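Long-range contact in type I modular polyketide synthase (Streptomyces albus subsp. albus, PDB 6IYT), which probably transfers an ethylmalonyl extender unit from its coenzyme A thioester to the acyl carrier protein during salinomycin polyketide assembly: residues 319-332 / 363-375. Residues are numbered along the deposited sequence; the frame is centred on the assembly and turned at random.
Sequences SHCAQVDPLHERIL and ASYWFENCRRPVS
Arg372 O accepts a hydrogen bond from His320 ND1 at 2.8 Å, the donor standing well above the carbonyl plane while the acceptor lies close to the plane of the imidazole. His320 is held a second time through its backbone, His320 N bonding to Cys370 O at 2.8 Å, and that same carbonyl sits over one ring face. Val374 CG2 covers the opposite face in a CH-pi contact, 3.8 Å from the ring centroid. With the CG of His320 beside its backbone N, NE2 is hydrogen-bonded to Ser213 OG, the serine of the GxSxG nucleophile elbow expected in acyltransferases. Farther along, Asp325 and Arg371 form a salt bridge, with Arg371 NE 3.0 Å from Asp325 OD1 and 3.2 Å from Asp325 OD2. Both hydrogen bonds are weak and strongly bent, and the carboxylate and guanidinium planes stand 62° apart. The guanidinium lies flat on the Cys321-Ala322 peptide; Arg372, itself salt-bridged to Glu368, lies over its other face. At the start of helix 328-334, the His328 and Phe367 rings stack face to face, centroids 3.7 Å apart and planes at 7°. Phe367 CG lies anti to the backbone N (chi1 175°), which swings the ring across to His328, and Ile331 CD1 meets the ring edge, 3.7 Å from Phe367 CD1. A water joins His328 NE2 to Ser364 OG, while Leu332 CD2 packs against the first turn of helix 363-371. Ring stack and salt bridge thus tie that helix to the chain following His320. The ND1 and backbone bonds, with a contact on each face, fix the His320 ring with NE2 directed at Ser213, as in the Ser-His pair of this family, where such a histidine probably assists the serine.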
ATOM      1  N   SER A 319     -17.433  10.964   4.995  1.00  7.26           N
ATOM      2  CA  SER A 319     -17.941   9.606   4.979  1.00  7.99           C
ATOM      3  C   SER A 319     -17.808   9.022   6.383  1.00  7.47           C
ATOM      4  O   SER A 319     -17.274   9.669   7.291  1.00  8.19           O
ATOM      5  CB  SER A 319     -17.164   8.757   3.954  1.00  8.07           C
ATOM      6  OG  SER A 319     -15.790   9.071   4.006  1.00 11.13           O
ATOM      7  N   HIS A 320     -18.387   7.860   6.592  1.00  7.01           N
ATOM      8  CA  HIS A 320     -18.207   7.116   7.828  1.00  6.55           C
ATOM      9  C   HIS A 320     -18.847   7.843   9.017  1.00  7.61           C
ATOM     10  O   HIS A 320     -18.384   7.728  10.141  1.00  9.73           O
ATOM     11  CB  HIS A 320     -16.708   6.859   8.098  1.00  7.75           C
ATOM     12  CG  HIS A 320     -16.026   6.119   6.998  1.00  6.82           C
ATOM     13  ND1 HIS A 320     -16.398   4.844   6.636  1.00  7.57           N
ATOM     14  CD2 HIS A 320     -15.162   6.539   6.041  1.00  8.76           C
ATOM     15  CE1 HIS A 320     -15.712   4.470   5.569  1.00  7.73           C
ATOM     16  NE2 HIS A 320     -15.010   5.498   5.152  1.00  7.99           N
ATOM     17  N   CYS A 321     -19.891   8.588   8.738  1.00  6.89           N
ATOM     18  CA  CYS A 321     -20.730   9.182   9.759  1.00  7.29           C
ATOM     19  C   CYS A 321     -22.130   9.423   9.186  1.00  7.70           C
ATOM     20  O   CYS A 321     -22.414   9.031   8.045  1.00  6.92           O
ATOM     21  CB  CYS A 321     -20.109  10.492  10.256  1.00  7.76           C
ATOM     22  SG  CYS A 321     -20.168  11.808   9.056  1.00  8.48           S
ATOM     23  N   ALA A 322     -23.018  10.014   9.995  1.00  7.33           N
ATOM     24  CA  ALA A 322     -24.427  10.185   9.607  1.00  8.30           C
ATOM     25  C   ALA A 322     -24.638  11.070   8.381  1.00  7.96           C
ATOM     26  O   ALA A 322     -25.720  11.077   7.800  1.00  8.00           O
ATOM     27  CB  ALA A 322     -25.223  10.741  10.782  1.00  9.41           C
ATOM     28  N   GLN A 323     -23.622  11.821   7.973  1.00  7.49           N
ATOM     29  CA  GLN A 323     -23.737  12.612   6.719  1.00  6.43           C
ATOM     30  C   GLN A 323     -24.042  11.755   5.518  1.00  6.96           C
ATOM     31  O   GLN A 323     -24.609  12.244   4.545  1.00  6.22           O
ATOM     32  CB  GLN A 323     -22.476  13.429   6.437  1.00  6.89           C
ATOM     33  CG  GLN A 323     -22.297  14.613   7.388  1.00  7.11           C
ATOM     34  CD  GLN A 323     -21.319  15.666   6.866  1.00  7.27           C
ATOM     35  OE1 GLN A 323     -21.157  15.865   5.634  1.00  7.01           O
ATOM     36  NE2 GLN A 323     -20.681  16.371   7.794  1.00  7.68           N
ATOM     37  N   VAL A 324     -23.677  10.482   5.571  1.00  7.33           N
ATOM     38  CA  VAL A 324     -23.945   9.627   4.439  1.00  8.85           C
ATOM     39  C   VAL A 324     -25.351   9.021   4.483  1.00  8.95           C
ATOM     40  O   VAL A 324     -25.832   8.549   3.476  1.00  7.69           O
ATOM     41  CB  VAL A 324     -22.891   8.528   4.227  1.00 12.86           C
ATOM     42  CG1 VAL A 324     -21.487   9.115   4.215  1.00 12.58           C
ATOM     43  CG2 VAL A 324     -22.996   7.474   5.259  1.00 18.22           C
ATOM     44  N   ASP A 325     -26.063   9.146   5.609  1.00  9.02           N
ATOM     45  CA  ASP A 325     -27.418   8.583   5.659  1.00  9.35           C
ATOM     46  C   ASP A 325     -28.383   9.117   4.585  1.00  9.38           C
ATOM     47  O   ASP A 325     -29.145   8.342   4.006  1.00  8.91           O
ATOM     48  CB  ASP A 325     -28.034   8.697   7.042  1.00 10.05           C
ATOM     49  CG  ASP A 325     -27.494   7.645   8.001  1.00 13.64           C
ATOM     50  OD1 ASP A 325     -27.268   6.480   7.567  1.00 17.57           O
ATOM     51  OD2 ASP A 325     -27.261   7.981   9.169  1.00 16.69           O
ATOM     52  N   PRO A 326     -28.360  10.434   4.320  1.00  8.91           N
ATOM     53  CA  PRO A 326     -29.307  10.939   3.343  1.00  9.53           C
ATOM     54  C   PRO A 326     -29.049  10.406   1.965  1.00  9.60           C
ATOM     55  O   PRO A 326     -29.854  10.647   1.057  1.00 10.67           O
ATOM     56  CB  PRO A 326     -29.090  12.450   3.377  1.00 11.93           C
ATOM     57  CG  PRO A 326     -28.568  12.734   4.735  1.00 12.21           C
ATOM     58  CD  PRO A 326     -27.803  11.515   5.164  1.00 10.23           C
ATOM     59  N   LEU A 327     -27.863   9.854   1.750  1.00  7.81           N
ATOM     60  CA  LEU A 327     -27.491   9.342   0.435  1.00  8.99           C
ATOM     61  C   LEU A 327     -27.798   7.869   0.238  1.00  8.02           C
ATOM     62  O   LEU A 327     -27.583   7.346  -0.825  1.00  6.43           O
ATOM     63  CB  LEU A 327     -26.010   9.569   0.163  1.00 10.08           C
ATOM     64  CG  LEU A 327     -25.571  11.020   0.215  1.00 11.55           C
ATOM     65  CD1 LEU A 327     -24.109  11.128  -0.188  1.00 12.79           C
ATOM     66  CD2 LEU A 327     -26.460  11.877  -0.665  1.00 15.02           C
ATOM     67  N   HIS A 328     -28.323   7.221   1.263  1.00  8.04           N
ATOM     68  CA  HIS A 328     -28.529   5.780   1.266  1.00  7.97           C
ATOM     69  C   HIS A 328     -29.275   5.299   0.016  1.00  7.93           C
ATOM     70  O   HIS A 328     -28.828   4.380  -0.678  1.00  7.96           O
ATOM     71  CB  HIS A 328     -29.313   5.414   2.502  1.00  9.55           C
ATOM     72  CG  HIS A 328     -29.377   3.952   2.772  1.00 10.69           C
ATOM     73  ND1 HIS A 328     -29.942   3.440   3.921  1.00 13.95           N
ATOM     74  CD2 HIS A 328     -28.983   2.888   2.037  1.00  9.44           C
ATOM     75  CE1 HIS A 328     -29.838   2.123   3.906  1.00 12.27           C
ATOM     76  NE2 HIS A 328     -29.297   1.762   2.753  1.00 10.85           N
ATOM     77  N   GLU A 329     -30.452   5.853  -0.214  1.00  8.26           N
ATOM     78  CA  GLU A 329     -31.303   5.421  -1.341  1.00  8.94           C
ATOM     79  C   GLU A 329     -30.587   5.592  -2.700  1.00  7.45           C
ATOM     80  O   GLU A 329     -30.637   4.702  -3.575  1.00  7.83           O
ATOM     81  CB  GLU A 329     -32.615   6.205  -1.329  1.00 11.35           C
ATOM     82  CG  GLU A 329     -33.549   5.788  -0.213  1.00 13.57           C
ATOM     83  CD  GLU A 329     -33.025   6.140   1.174  1.00 15.95           C
ATOM     84  OE1 GLU A 329     -33.144   5.266   2.079  1.00 17.07           O
ATOM     85  OE2 GLU A 329     -32.513   7.280   1.354  1.00 18.43           O
ATOM     86  N   ARG A 330     -29.923   6.718  -2.862  1.00  6.52           N
ATOM     87  CA  ARG A 330     -29.184   6.984  -4.091  1.00  6.85           C
ATOM     88  C   ARG A 330     -28.026   5.993  -4.309  1.00  6.09           C
ATOM     89  O   ARG A 330     -27.750   5.580  -5.411  1.00  5.61           O
ATOM     90  CB  ARG A 330     -28.698   8.431  -4.127  1.00  9.15           C
ATOM     91  CG  ARG A 330     -29.824   9.400  -4.353  1.00 12.09           C
ATOM     92  CD  ARG A 330     -29.432  10.828  -4.046  1.00 18.55           C
ATOM     93  NE  ARG A 330     -28.689  11.429  -5.135  1.00 28.03           N
ATOM     94  CZ  ARG A 330     -28.302  12.697  -5.127  1.00 33.04           C
ATOM     95  NH1 ARG A 330     -28.587  13.461  -4.098  1.00 38.34           N
ATOM     96  NH2 ARG A 330     -27.642  13.188  -6.159  1.00 25.49           N
ATOM     97  N   ILE A 331     -27.355   5.647  -3.220  1.00  5.77           N
ATOM     98  CA  ILE A 331     -26.232   4.737  -3.323  1.00  6.05           C
ATOM     99  C   ILE A 331     -26.720   3.367  -3.773  1.00  6.51           C
ATOM    100  O   ILE A 331     -26.130   2.756  -4.669  1.00  6.63           O
ATOM    101  CB  ILE A 331     -25.447   4.645  -1.996  1.00  5.70           C
ATOM    102  CG1 ILE A 331     -24.650   5.942  -1.775  1.00  5.75           C
ATOM    103  CG2 ILE A 331     -24.539   3.433  -1.996  1.00  5.88           C
ATOM    104  CD1 ILE A 331     -24.259   6.195  -0.318  1.00  6.08           C
ATOM    105  N   LEU A 332     -27.845   2.907  -3.227  1.00  6.26           N
ATOM    106  CA  LEU A 332     -28.388   1.585  -3.638  1.00  6.73           C
ATOM    107  C   LEU A 332     -28.797   1.574  -5.102  1.00  7.27           C
ATOM    108  O   LEU A 332     -28.522   0.614  -5.820  1.00  7.29           O
ATOM    109  CB  LEU A 332     -29.554   1.158  -2.760  1.00  7.06           C
ATOM    110  CG  LEU A 332     -29.322   0.985  -1.272  1.00  7.40           C
ATOM    111  CD1 LEU A 332     -30.560   0.418  -0.599  1.00  7.32           C
ATOM    112  CD2 LEU A 332     -28.113   0.077  -0.982  1.00  8.54           C
ATOM    113  N   ALA A 363     -24.628  -3.984  -3.401  1.00  6.57           N
ATOM    114  CA  ALA A 363     -24.854  -2.529  -3.182  1.00  6.21           C
ATOM    115  C   ALA A 363     -25.007  -2.182  -1.705  1.00  6.08           C
ATOM    116  O   ALA A 363     -24.508  -1.135  -1.257  1.00  5.70           O
ATOM    117  CB  ALA A 363     -26.047  -2.044  -3.969  1.00  6.09           C
ATOM    118  N   SER A 364     -25.732  -3.023  -0.958  1.00  6.63           N
ATOM    119  CA  SER A 364     -25.932  -2.800   0.485  1.00  7.93           C
ATOM    120  C   SER A 364     -24.617  -2.803   1.231  1.00  6.73           C
ATOM    121  O   SER A 364     -24.385  -1.987   2.157  1.00  6.09           O
ATOM    122  CB  SER A 364     -26.869  -3.859   1.084  1.00 11.19           C
ATOM    123  OG  SER A 364     -28.219  -3.531   0.777  1.00 24.74           O
ATOM    124  N   TYR A 365     -23.731  -3.688   0.833  1.00  6.30           N
ATOM    125  CA  TYR A 365     -22.364  -3.688   1.409  1.00  5.26           C
ATOM    126  C   TYR A 365     -21.621  -2.392   1.140  1.00  5.08           C
ATOM    127  O   TYR A 365     -21.005  -1.852   2.029  1.00  5.52           O
ATOM    128  CB  TYR A 365     -21.555  -4.846   0.895  1.00  5.07           C
ATOM    129  CG  TYR A 365     -20.234  -4.961   1.578  1.00  4.70           C
ATOM    130  CD1 TYR A 365     -20.121  -5.605   2.811  1.00  5.22           C
ATOM    131  CD2 TYR A 365     -19.116  -4.320   1.069  1.00  5.40           C
ATOM    132  CE1 TYR A 365     -18.918  -5.629   3.499  1.00  5.02           C
ATOM    133  CE2 TYR A 365     -17.924  -4.286   1.777  1.00  4.70           C
ATOM    134  CZ  TYR A 365     -17.796  -5.045   2.918  1.00  5.12           C
ATOM    135  OH  TYR A 365     -16.642  -4.978   3.630  1.00  6.43           O
ATOM    136  N   TRP A 366     -21.683  -1.889  -0.085  1.00  4.24           N
ATOM    137  CA  TRP A 366     -20.959  -0.694  -0.426  1.00  4.54           C
ATOM    138  C   TRP A 366     -21.555   0.563   0.213  1.00  5.50           C
ATOM    139  O   TRP A 366     -20.806   1.453   0.607  1.00  5.85           O
ATOM    140  CB  TRP A 366     -20.814  -0.536  -1.916  1.00  4.09           C
ATOM    141  CG  TRP A 366     -19.967  -1.603  -2.520  1.00  4.22           C
ATOM    142  CD1 TRP A 366     -20.390  -2.618  -3.332  1.00  4.20           C
ATOM    143  CD2 TRP A 366     -18.600  -1.884  -2.204  1.00  3.90           C
ATOM    144  NE1 TRP A 366     -19.384  -3.514  -3.537  1.00  4.07           N
ATOM    145  CE2 TRP A 366     -18.282  -3.121  -2.814  1.00  4.39           C
ATOM    146  CE3 TRP A 366     -17.664  -1.289  -1.358  1.00  4.10           C
ATOM    147  CZ2 TRP A 366     -17.043  -3.711  -2.688  1.00  3.75           C
ATOM    148  CZ3 TRP A 366     -16.394  -1.868  -1.251  1.00  3.90           C
ATOM    149  CH2 TRP A 366     -16.091  -3.050  -1.930  1.00  3.69           C
ATOM    150  N   PHE A 367     -22.849   0.518   0.561  1.00  4.70           N
ATOM    151  CA  PHE A 367     -23.388   1.530   1.435  1.00  5.60           C
ATOM    152  C   PHE A 367     -22.801   1.432   2.849  1.00  5.76           C
ATOM    153  O   PHE A 367     -22.332   2.409   3.388  1.00  5.55           O
ATOM    154  CB  PHE A 367     -24.894   1.481   1.522  1.00  5.81           C
ATOM    155  CG  PHE A 367     -25.451   2.454   2.525  1.00  6.57           C
ATOM    156  CD1 PHE A 367     -25.427   3.809   2.257  1.00  6.96           C
ATOM    157  CD2 PHE A 367     -25.787   2.035   3.790  1.00  7.12           C
ATOM    158  CE1 PHE A 367     -25.816   4.731   3.228  1.00  7.28           C
ATOM    159  CE2 PHE A 367     -26.243   2.945   4.760  1.00  7.78           C
ATOM    160  CZ  PHE A 367     -26.237   4.298   4.473  1.00  7.13           C
ATOM    161  N   GLU A 368     -22.822   0.241   3.439  1.00  5.47           N
ATOM    162  CA  GLU A 368     -22.268   0.060   4.782  1.00  6.10           C
ATOM    163  C   GLU A 368     -20.788   0.438   4.811  1.00  5.61           C
ATOM    164  O   GLU A 368     -20.309   1.052   5.768  1.00  5.00           O
ATOM    165  CB  GLU A 368     -22.446  -1.383   5.234  1.00  7.29           C
ATOM    166  CG  GLU A 368     -23.896  -1.803   5.462  1.00  9.34           C
ATOM    167  CD  GLU A 368     -24.560  -1.038   6.581  1.00 14.79           C
ATOM    168  OE1 GLU A 368     -23.983  -1.004   7.704  1.00 16.19           O
ATOM    169  OE2 GLU A 368     -25.702  -0.525   6.357  1.00 14.87           O
ATOM    170  N   ASN A 369     -20.065   0.093   3.752  1.00  5.58           N
ATOM    171  CA  ASN A 369     -18.637   0.436   3.668  1.00  5.56           C
ATOM    172  C   ASN A 369     -18.383   1.945   3.797  1.00  7.29           C
ATOM    173  O   ASN A 369     -17.429   2.351   4.462  1.00  8.69           O
ATOM    174  CB  ASN A 369     -18.056  -0.109   2.385  1.00  5.85           C
ATOM    175  CG  ASN A 369     -16.713   0.483   2.047  1.00  6.23           C
ATOM    176  OD1 ASN A 369     -16.631   1.540   1.365  1.00  7.38           O
ATOM    177  ND2 ASN A 369     -15.668  -0.221   2.390  1.00  5.67           N
ATOM    178  N   CYS A 370     -19.267   2.783   3.245  1.00  6.30           N
ATOM    179  CA  CYS A 370     -19.058   4.218   3.361  1.00  8.02           C
ATOM    180  C   CYS A 370     -19.799   4.875   4.512  1.00  6.21           C
ATOM    181  O   CYS A 370     -19.462   5.972   4.906  1.00  6.50           O
ATOM    182  CB  CYS A 370     -19.338   4.926   2.063  1.00  9.38           C
ATOM    183  SG  CYS A 370     -21.046   4.969   1.543  1.00 12.02           S
ATOM    184  N   ARG A 371     -20.673   4.127   5.167  1.00  5.76           N
ATOM    185  CA  ARG A 371     -21.429   4.650   6.327  1.00  5.68           C
ATOM    186  C   ARG A 371     -20.806   4.310   7.649  1.00  6.94           C
ATOM    187  O   ARG A 371     -20.770   5.148   8.564  1.00  8.02           O
ATOM    188  CB  ARG A 371     -22.881   4.146   6.280  1.00  6.21           C
ATOM    189  CG  ARG A 371     -23.694   4.480   7.522  1.00  6.54           C
ATOM    190  CD  ARG A 371     -23.914   5.974   7.689  1.00  9.29           C
ATOM    191  NE  ARG A 371     -24.589   6.305   8.961  1.00  9.90           N
ATOM    192  CZ  ARG A 371     -23.973   6.500  10.135  1.00 10.96           C
ATOM    193  NH1 ARG A 371     -24.690   6.882  11.196  1.00 14.56           N
ATOM    194  NH2 ARG A 371     -22.669   6.301  10.285  1.00 10.88           N
ATOM    195  N   ARG A 372     -20.370   3.080   7.806  1.00  7.50           N
ATOM    196  CA  ARG A 372     -19.867   2.621   9.100  1.00  8.11           C
ATOM    197  C   ARG A 372     -18.444   3.083   9.322  1.00  8.73           C
ATOM    198  O   ARG A 372     -17.638   3.077   8.395  1.00  7.40           O
ATOM    199  CB  ARG A 372     -19.931   1.124   9.189  1.00 12.19           C
ATOM    200  CG  ARG A 372     -21.322   0.565   8.935  1.00 14.12           C
ATOM    201  CD  ARG A 372     -22.114   0.392  10.235  1.00 21.24           C
ATOM    202  NE  ARG A 372     -22.837   1.596  10.628  1.00 26.51           N
ATOM    203  CZ  ARG A 372     -24.065   1.914  10.199  1.00 29.61           C
ATOM    204  NH1 ARG A 372     -24.679   2.997  10.671  1.00 26.32           N
ATOM    205  NH2 ARG A 372     -24.666   1.172   9.292  1.00 24.81           N
ATOM    206  N   PRO A 373     -18.094   3.357  10.576  1.00 10.00           N
ATOM    207  CA  PRO A 373     -16.669   3.487  10.956  1.00 10.94           C
ATOM    208  C   PRO A 373     -15.846   2.296  10.525  1.00  9.76           C
ATOM    209  O   PRO A 373     -16.332   1.153  10.522  1.00 11.97           O
ATOM    210  CB  PRO A 373     -16.713   3.586  12.500  1.00 12.53           C
ATOM    211  CG  PRO A 373     -18.060   3.057  12.882  1.00 15.50           C
ATOM    212  CD  PRO A 373     -18.981   3.420  11.751  1.00 12.78           C
ATOM    213  N   VAL A 374     -14.622   2.558  10.136  1.00  7.20           N
ATOM    214  CA  VAL A 374     -13.708   1.518   9.675  1.00  7.14           C
ATOM    215  C   VAL A 374     -13.091   0.821  10.890  1.00  7.69           C
ATOM    216  O   VAL A 374     -12.254   1.397  11.598  1.00  7.86           O
ATOM    217  CB  VAL A 374     -12.603   2.122   8.782  1.00  7.16           C
ATOM    218  CG1 VAL A 374     -11.798   1.014   8.095  1.00  6.89           C
ATOM    219  CG2 VAL A 374     -13.203   3.047   7.734  1.00  7.61           C
ATOM    220  N   SER A 375     -13.348  -0.468  11.005  1.00  7.60           N
ATOM    221  CA  SER A 375     -12.812  -1.247  12.097  1.00  9.56           C
ATOM    222  C   SER A 375     -11.510  -1.905  11.698  1.00  9.38           C
ATOM    223  O   SER A 375     -11.450  -3.103  11.543  1.00 11.00           O
ATOM    224  CB  SER A 375     -13.816  -2.310  12.527  1.00 12.43           C
ATOM    225  OG  SER A 375     -14.980  -1.708  12.994  1.00 19.65           O
TER
HETATM  226  O   HOH W   1     -28.537  -0.911   2.492  1.00 11.54           O